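Local coordinates for protein AGR_L_2016p (Agrobacterium tumefaciens, PDB 2GVH) that probably hydrolyses acyl-CoA thioesters to coenzyme A and a carboxylate, and carries two hotdog-fold thioesterase modules in one chain, at residues B[28-32]-B[160-164]; B[186-191]-B[256-262]; B[193-198]-B[235-239]. One frame throughout, in Å; residues are numbered along the deposited sequence.

Contact 1 (B[28-32]-B[160-164])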
loop_
_atom_site.group_PDB
_atom_site.type_symbol
_atom_site.label_atom_id
_atom_site.label_comp_id
_atom_site.label_asym_id
_atom_site.label_seq_id
_atom_site.Cartn_x
_atom_site.Cartn_y
_atom_site.Cartn_z
ATOM N N THR B 28 19.837 -7.077 18.309
ATOM C CA THR B 28 18.389 -6.914 18.317
ATOM C C THR B 28 17.944 -5.919 17.249
ATOM O O THR B 28 18.460 -4.813 17.174
ATOM C CB THR B 28 17.870 -6.473 19.688
ATOM O OG1 THR B 28 18.376 -7.367 20.678
ATOM C CG2 THR B 28 16.329 -6.523 19.743
ATOM N N THR B 29 16.988 -6.340 16.427
ATOM C CA THR B 29 16.415 -5.491 15.390
ATOM C C THR B 29 15.003 -5.078 15.781
ATOM O O THR B 29 14.172 -5.915 16.138
ATOM C CB THR B 29 16.349 -6.239 14.066
ATOM O OG1 THR B 29 17.650 -6.692 13.706
ATOM C CG2 THR B 29 15.812 -5.346 12.970
ATOM N N ARG B 30 14.714 -3.793 15.686
ATOM C CA ARG B 30 13.408 -3.294 16.080
ATOM C C ARG B 30 12.688 -2.650 14.921
ATOM O O ARG B 30 13.302 -1.933 14.159
ATOM C CB ARG B 30 13.551 -2.333 17.261
ATOM C CG ARG B 30 14.673 -2.816 18.190
ATOM C CD ARG B 30 15.110 -1.786 19.224
ATOM N NE ARG B 30 14.515 -2.140 20.501
ATOM C CZ ARG B 30 15.129 -2.862 21.418
ATOM N NH1 ARG B 30 16.370 -3.274 21.207
ATOM N NH2 ARG B 30 14.512 -3.164 22.541
ATOM N N LEU B 31 11.396 -2.925 14.797
ATOM C CA LEU B 31 10.532 -2.363 13.754
ATOM C C LEU B 31 9.281 -1.827 14.442
ATOM O O LEU B 31 8.661 -2.536 15.218
ATOM C CB LEU B 31 10.102 -3.465 12.796
ATOM C CG LEU B 31 9.338 -3.157 11.514
ATOM C CD1 LEU B 31 9.723 -4.189 10.464
ATOM C CD2 LEU B 31 7.801 -3.126 11.700
ATOM N N ILE B 32 8.889 -0.602 14.143
ATOM C CA ILE B 32 7.889 0.059 14.922
ATOM C C ILE B 32 6.769 0.545 14.034
ATOM O O ILE B 32 7.022 1.182 13.022
ATOM C CB ILE B 32 8.479 1.222 15.760
ATOM C CG1 ILE B 32 9.268 0.638 16.917
ATOM C CG2 ILE B 32 7.374 1.992 16.363
ATOM C CD1 ILE B 32 10.085 1.597 17.736
ATOM N N VAL B 160 15.547 6.124 20.263
ATOM C CA VAL B 160 14.906 5.155 19.387
ATOM C C VAL B 160 15.793 4.786 18.192
ATOM O O VAL B 160 16.226 5.685 17.473
ATOM C CB VAL B 160 13.616 5.775 18.727
ATOM C CG1 VAL B 160 12.876 4.730 18.057
ATOM C CG2 VAL B 160 12.714 6.416 19.777
ATOM N N THR B 161 16.005 3.488 17.948
ATOM C CA THR B 161 16.705 2.989 16.750
ATOM C C THR B 161 15.765 2.018 16.051
ATOM O O THR B 161 15.492 0.964 16.588
ATOM C CB THR B 161 17.947 2.165 17.149
ATOM O OG1 THR B 161 18.853 3.002 17.868
ATOM C CG2 THR B 161 18.648 1.483 15.913
HETATM N N MSE B 162 15.246 2.347 14.870
HETATM C CA MSE B 162 14.267 1.458 14.222
HETATM C C MSE B 162 14.563 1.238 12.753
HETATM O O MSE B 162 15.075 2.135 12.088
HETATM C CB MSE B 162 12.860 1.974 14.438
HETATM C CG MSE B 162 12.497 3.169 13.535
HETATM SE SE MSE B 162 10.712 4.007 14.059
HETATM C CE MSE B 162 11.404 4.677 15.367
ATOM N N VAL B 163 14.236 0.055 12.241
ATOM C CA VAL B 163 14.460 -0.262 10.821
ATOM C C VAL B 163 13.148 -0.545 10.079
ATOM O O VAL B 163 12.110 -0.725 10.678
ATOM C CB VAL B 163 15.428 -1.452 10.609
ATOM C CG1 VAL B 163 16.678 -1.309 11.428
ATOM C CG2 VAL B 163 14.748 -2.721 10.955
ATOM N N GLU B 164 13.228 -0.579 8.764
ATOM C CA GLU B 164 12.113 -0.953 7.907
ATOM C C GLU B 164 12.755 -1.305 6.575
ATOM O O GLU B 164 13.879 -0.868 6.280
ATOM C CB GLU B 164 11.117 0.206 7.735
ATOM C CG GLU B 164 9.821 -0.138 6.950
ATOM C CD GLU B 164 9.211 -1.510 7.288
ATOM O OE1 GLU B 164 9.721 -2.543 6.798
ATOM O OE2 GLU B 164 8.216 -1.550 8.035
#
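The carbonyl oxygen of R30 takes the N-H of V163 at 2.9 Å (R30 O to V163 N). The hydrogen angle of 171° marks an almost straight bond, and the donor lies nearly in line with the C=O bond. The CA-H of M162 adds a weaker contact to the same oxygen. The segments cross at 80°, too steep for ladder pairing, so most of the remaining contact comes from side chains. T29 CG2 meets V163 CG2 at 3.5 Å, the two side chains at about a right angle. Selenomethionine M162 places CG between its backbone N and carbonyl carbon (chi1 77°), and its SE lies 4.0 Å from I32 CB; farther out, I32 CD1 touches V160 CG1 at 4.2 Å. At the other end L31 CD1 rests 3.9 Å from E164 OE2, an oxygen already paired with R57. R30 runs its CD past T161 O at 3.8 Å, while its NE forms a salt bridge to E92. Helix 49-67 packs on T29 and V163 through I61 and R65; helix 179-198 packs on M162 through Y185 and A189. The crossing thus joins the first strands of two five-stranded antiparallel sheets, as fits a tandem double-hotdog thioesterase.

Contact 2 (B[186-191]-B[256-262]); sequences MTKAAF and ATGHFTM
The F260 ring stands up from strand 256-262 into one flank of helix 186-191, as expected where the long helix of a hotdog fold lies on its curved antiparallel sheet. Three helix residues meet the ring. T187 covers one face with its CA, and its OG1 comes to 3.4 Å from F260 CE2. M186 CB reaches F260 CZ at 3.7 Å, and A190 CB reaches F260 CD1 at 3.8 Å; both approach obliquely. The ring takes this place because F260 CG sits anti to the carbonyl carbon (chi1 -52°), rising from a CB that points at the helix. Helix and strand run at 47° to one another, and the contact continues along the strand before and after F260. At the strand's beginning, selenomethionine M186, bent at chi3, brings its methyl CE beside G258, which carries no side chain, and to 4.0 Å from A256 CB. Towards the C-terminal ends, selenomethionine M262 folds at chi2 (-72°) and chi3, and its CE meets the F191 ring at CD2 (3.9 Å), the two side chains crossing at about a right angle.

Further out, backbone bonds of G258 with T240 and F260 with I238 fix the strand against strand 235-246. T187 also packs on L52 of the second subunit, and its OG1 is hydrogen-bonded to I183 O, one turn back along the helix.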
loop_
_atom_site.group_PDB
_atom_site.type_symbol
_atom_site.label_atom_id
_atom_site.label_comp_id
_atom_site.label_asym_id
_atom_site.label_seq_id
_atom_site.Cartn_x
_atom_site.Cartn_y
_atom_site.Cartn_z
HETATM N N MSE B 186 11.482 9.342 8.634
HETATM C CA MSE B 186 12.180 10.052 9.667
HETATM C C MSE B 186 11.180 10.686 10.582
HETATM O O MSE B 186 11.388 10.751 11.780
HETATM C CB MSE B 186 13.103 11.103 9.083
HETATM C CG MSE B 186 14.231 10.526 8.318
HETATM SE SE MSE B 186 15.119 11.950 7.320
HETATM C CE MSE B 186 16.372 12.553 8.716
ATOM N N THR B 187 10.100 11.159 10.010
ATOM C CA THR B 187 9.040 11.764 10.750
ATOM C C THR B 187 8.355 10.750 11.643
ATOM O O THR B 187 8.186 10.993 12.826
ATOM C CB THR B 187 8.007 12.410 9.793
ATOM O OG1 THR B 187 8.698 13.282 8.909
ATOM C CG2 THR B 187 7.016 13.256 10.563
ATOM N N LYS B 188 7.930 9.627 11.087
ATOM C CA LYS B 188 7.520 8.474 11.914
ATOM C C LYS B 188 8.451 8.306 13.134
ATOM O O LYS B 188 7.986 8.325 14.260
ATOM C CB LYS B 188 7.490 7.203 11.094
ATOM C CG LYS B 188 6.769 6.076 11.772
ATOM C CD LYS B 188 6.928 4.822 10.991
ATOM C CE LYS B 188 5.615 4.088 10.855
ATOM N NZ LYS B 188 5.868 2.935 9.940
ATOM N N ALA B 189 9.756 8.187 12.919
ATOM C CA ALA B 189 10.657 8.051 14.079
ATOM C C ALA B 189 10.573 9.254 15.036
ATOM O O ALA B 189 10.610 9.100 16.242
ATOM C CB ALA B 189 12.111 7.774 13.642
ATOM N N ALA B 190 10.393 10.451 14.508
ATOM C CA ALA B 190 10.245 11.634 15.354
ATOM C C ALA B 190 8.938 11.573 16.160
ATOM O O ALA B 190 8.877 11.963 17.322
ATOM C CB ALA B 190 10.249 12.868 14.513
ATOM N N PHE B 191 7.878 11.081 15.537
ATOM C CA PHE B 191 6.635 10.902 16.253
ATOM C C PHE B 191 6.804 9.915 17.396
ATOM O O PHE B 191 6.358 10.160 18.489
ATOM C CB PHE B 191 5.556 10.415 15.301
ATOM C CG PHE B 191 4.299 10.072 15.992
ATOM C CD1 PHE B 191 4.186 8.873 16.700
ATOM C CD2 PHE B 191 3.247 10.958 16.010
ATOM C CE1 PHE B 191 3.037 8.554 17.395
ATOM C CE2 PHE B 191 2.086 10.634 16.689
ATOM C CZ PHE B 191 1.981 9.437 17.385
ATOM N N ALA B 256 20.890 11.021 5.880
ATOM C CA ALA B 256 20.288 12.316 6.181
ATOM C C ALA B 256 20.178 12.544 7.675
ATOM O O ALA B 256 20.048 11.598 8.440
ATOM C CB ALA B 256 18.879 12.424 5.540
ATOM N N THR B 257 20.210 13.809 8.075
ATOM C CA THR B 257 19.865 14.212 9.420
ATOM C C THR B 257 18.748 15.246 9.345
ATOM O O THR B 257 18.807 16.160 8.533
ATOM C CB THR B 257 21.082 14.813 10.114
ATOM O OG1 THR B 257 22.150 13.846 10.102
ATOM C CG2 THR B 257 20.747 15.216 11.559
ATOM N N GLY B 258 17.722 15.098 10.180
ATOM C CA GLY B 258 16.601 16.013 10.182
ATOM C C GLY B 258 16.275 16.461 11.582
ATOM O O GLY B 258 16.562 15.762 12.559
ATOM N N HIS B 259 15.681 17.631 11.698
ATOM C CA HIS B 259 15.179 18.105 12.984
ATOM C C HIS B 259 13.717 18.431 12.784
ATOM O O HIS B 259 13.370 19.223 11.886
ATOM C CB HIS B 259 15.954 19.331 13.447
ATOM C CG HIS B 259 17.413 19.065 13.630
ATOM N ND1 HIS B 259 17.979 18.818 14.868
ATOM C CD2 HIS B 259 18.412 18.947 12.723
ATOM C CE1 HIS B 259 19.270 18.589 14.712
ATOM N NE2 HIS B 259 19.559 18.657 13.422
ATOM N N PHE B 260 12.874 17.807 13.608
ATOM C CA PHE B 260 11.433 18.020 13.567
ATOM C C PHE B 260 10.916 18.630 14.862
ATOM O O PHE B 260 11.388 18.334 15.969
ATOM C CB PHE B 260 10.720 16.701 13.281
ATOM C CG PHE B 260 11.256 15.974 12.075
ATOM C CD1 PHE B 260 12.315 15.073 12.196
ATOM C CD2 PHE B 260 10.688 16.183 10.816
ATOM C CE1 PHE B 260 12.809 14.396 11.083
ATOM C CE2 PHE B 260 11.169 15.517 9.671
ATOM C CZ PHE B 260 12.264 14.618 9.829
ATOM N N THR B 261 9.928 19.505 14.723
ATOM C CA THR B 261 9.300 20.033 15.914
ATOM C C THR B 261 7.959 19.352 16.075
ATOM O O THR B 261 7.163 19.315 15.139
ATOM C CB THR B 261 9.232 21.554 15.882
ATOM O OG1 THR B 261 10.567 22.049 15.880
ATOM C CG2 THR B 261 8.512 22.119 17.112
HETATM N N MSE B 262 7.741 18.783 17.258
HETATM C CA MSE B 262 6.506 18.051 17.559
HETATM C C MSE B 262 5.727 18.761 18.654
HETATM O O MSE B 262 6.307 19.298 19.566
HETATM C CB MSE B 262 6.854 16.636 18.017
HETATM C CG MSE B 262 7.584 15.773 16.961
HETATM SE SE MSE B 262 6.423 15.162 15.406
HETATM C CE MSE B 262 5.059 14.372 16.153
#

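Contact 3 (B[193-198]-B[235-239]); sequences AASRYC and SMSIQ
Contacts of the selenium atom come first, since selenomethionine M236 touches three residues of helix 193-198. Its SE, in the place of the usual sulfur, makes a Met-aromatic contact with Y197: it lies 4.7 Å from the centroid of the Y197 ring and 58° off the ring normal, an oblique approach. The nearest ring atom is Y197 CD2, 3.6 Å from M236 SE. Y197 sends CG anti to its backbone N (chi1 -173°), which brings CD2 to the selenium, the two side chains crossing at a slant. M236 SE also lies 3.6 Å from A194 O, the carbonyl that accepts the backbone N-H of C198.

The remaining contacts are apolar. M236 bends at chi2 and chi3, which leaves CE beside A194 CB at 4.0 Å and C198 SG at 4.2 Å. I238, two residues on along the strand and facing the same way, brings CD1 to 3.7 Å from A194 CB. Its other branch, CG2, makes a looser contact with A193 CB at 4.5 Å. A194 CB therefore touches the ends of both M236 and I238, from two directions roughly at right angles.

Neighbouring elements continue this layer: M262 of strand 252-264 packs on both A194 and I238, V202 lies against A194, and V231 touches Y197. Backbone bonding of M236 with M262 helps to hold the strand in its sheet. Helix and strand run at 135° to each other, an oblique crossing with roughly opposed directions. Together this is the C-terminal end of the long hotdog helix laid on the concave sheet of the second thioesterase module.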
loop_
_atom_site.group_PDB
_atom_site.type_symbol
_atom_site.label_atom_id
_atom_site.label_comp_id
_atom_site.label_asym_id
_atom_site.label_seq_id
_atom_site.Cartn_x
_atom_site.Cartn_y
_atom_site.Cartn_z
ATOM N N ALA B 193 9.673 8.847 19.170
ATOM C CA ALA B 193 10.463 9.487 20.246
ATOM C C ALA B 193 9.763 10.610 21.009
ATOM O O ALA B 193 9.750 10.591 22.240
ATOM C CB ALA B 193 11.791 10.006 19.707
ATOM N N ALA B 194 9.207 11.598 20.305
ATOM C CA ALA B 194 8.361 12.636 20.961
ATOM C C ALA B 194 7.282 12.062 21.849
ATOM O O ALA B 194 7.169 12.415 23.017
ATOM C CB ALA B 194 7.679 13.575 19.911
ATOM N N SER B 195 6.499 11.158 21.285
ATOM C CA SER B 195 5.287 10.670 21.954
ATOM C C SER B 195 5.643 9.849 23.150
ATOM O O SER B 195 5.043 9.976 24.204
ATOM C CB SER B 195 4.437 9.850 20.997
ATOM O OG SER B 195 3.381 9.264 21.708
ATOM N N ARG B 196 6.638 9.002 22.981
ATOM C CA ARG B 196 7.216 8.264 24.122
ATOM C C ARG B 196 7.651 9.199 25.222
ATOM O O ARG B 196 7.368 8.946 26.372
ATOM C CB ARG B 196 8.372 7.350 23.686
ATOM C CG ARG B 196 7.870 6.054 23.051
ATOM C CD ARG B 196 9.002 5.164 22.626
ATOM N NE ARG B 196 8.574 3.844 22.161
ATOM C CZ ARG B 196 9.412 2.936 21.663
ATOM N NH1 ARG B 196 10.710 3.205 21.553
ATOM N NH2 ARG B 196 8.970 1.749 21.279
ATOM N N TYR B 197 8.285 10.310 24.864
ATOM C CA TYR B 197 8.782 11.265 25.863
ATOM C C TYR B 197 7.658 11.897 26.664
ATOM O O TYR B 197 7.720 11.957 27.866
ATOM C CB TYR B 197 9.593 12.367 25.188
ATOM C CG TYR B 197 10.276 13.277 26.158
ATOM C CD1 TYR B 197 11.527 12.951 26.676
ATOM C CD2 TYR B 197 9.668 14.452 26.591
ATOM C CE1 TYR B 197 12.165 13.780 27.591
ATOM C CE2 TYR B 197 10.304 15.288 27.516
ATOM C CZ TYR B 197 11.554 14.939 28.004
ATOM O OH TYR B 197 12.207 15.740 28.914
ATOM N N CYS B 198 6.624 12.384 26.000
ATOM C CA CYS B 198 5.616 13.127 26.728
ATOM C C CYS B 198 4.445 12.258 27.236
ATOM O O CYS B 198 3.665 12.703 28.056
ATOM C CB CYS B 198 5.126 14.278 25.865
ATOM S SG CYS B 198 4.134 13.808 24.401
ATOM N N SER B 235 6.090 21.903 23.186
ATOM C CA SER B 235 6.728 21.271 22.035
ATOM C C SER B 235 8.062 20.644 22.370
ATOM O O SER B 235 8.676 20.982 23.378
ATOM C CB SER B 235 6.932 22.291 20.934
ATOM O OG SER B 235 7.765 23.321 21.396
HETATM N N MSE B 236 8.512 19.722 21.523
HETATM C CA MSE B 236 9.891 19.230 21.599
HETATM C C MSE B 236 10.477 19.352 20.225
HETATM O O MSE B 236 9.746 19.437 19.223
HETATM C CB MSE B 236 9.973 17.753 21.994
HETATM C CG MSE B 236 9.545 17.389 23.399
HETATM SE SE MSE B 236 8.455 15.730 23.412
HETATM C CE MSE B 236 6.933 16.406 22.615
ATOM N N SER B 237 11.801 19.308 20.211
ATOM C CA SER B 237 12.601 19.229 19.026
ATOM C C SER B 237 13.385 17.908 18.983
ATOM O O SER B 237 14.224 17.589 19.868
ATOM C CB SER B 237 13.556 20.410 18.978
ATOM O OG SER B 237 14.502 20.239 17.934
ATOM N N ILE B 238 13.125 17.161 17.924
ATOM C CA ILE B 238 13.610 15.819 17.795
ATOM C C ILE B 238 14.605 15.818 16.680
ATOM O O ILE B 238 14.338 16.396 15.636
ATOM C CB ILE B 238 12.486 14.825 17.420
ATOM C CG1 ILE B 238 11.487 14.656 18.571
ATOM C CG2 ILE B 238 13.105 13.441 17.131
ATOM C CD1 ILE B 238 10.456 15.723 18.641
ATOM N N GLN B 239 15.773 15.215 16.932
ATOM C CA GLN B 239 16.737 14.978 15.893
ATOM C C GLN B 239 16.555 13.576 15.388
ATOM O O GLN B 239 16.362 12.682 16.163
ATOM C CB GLN B 239 18.164 15.131 16.410
ATOM C CG GLN B 239 19.208 14.573 15.468
ATOM C CD GLN B 239 20.605 14.934 15.901
ATOM O OE1 GLN B 239 20.995 16.104 15.824
ATOM N NE2 GLN B 239 21.377 13.939 16.369
#

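How the contacts relate
From the N terminus, contact 1 comes first: strand 29-35 opens a loop that encloses the rest of the first sheet and helices 40-46 and 49-67 and closes at strand 160-165, joining the two modules. Contact 2 opens afterwards on helix 179-198 and closes at strand 252-264. Contact 3 is nested inside that loop, running from the end of the same helix to strand 235-246, so contacts 2 and 3 fasten one helix to two adjacent strands of the second sheet. Those strands are antiparallel neighbours in the sheet. Contact 1 reaches the same helix by packing, M162 CE on A189 CB and V160 CG2 on A193 CB.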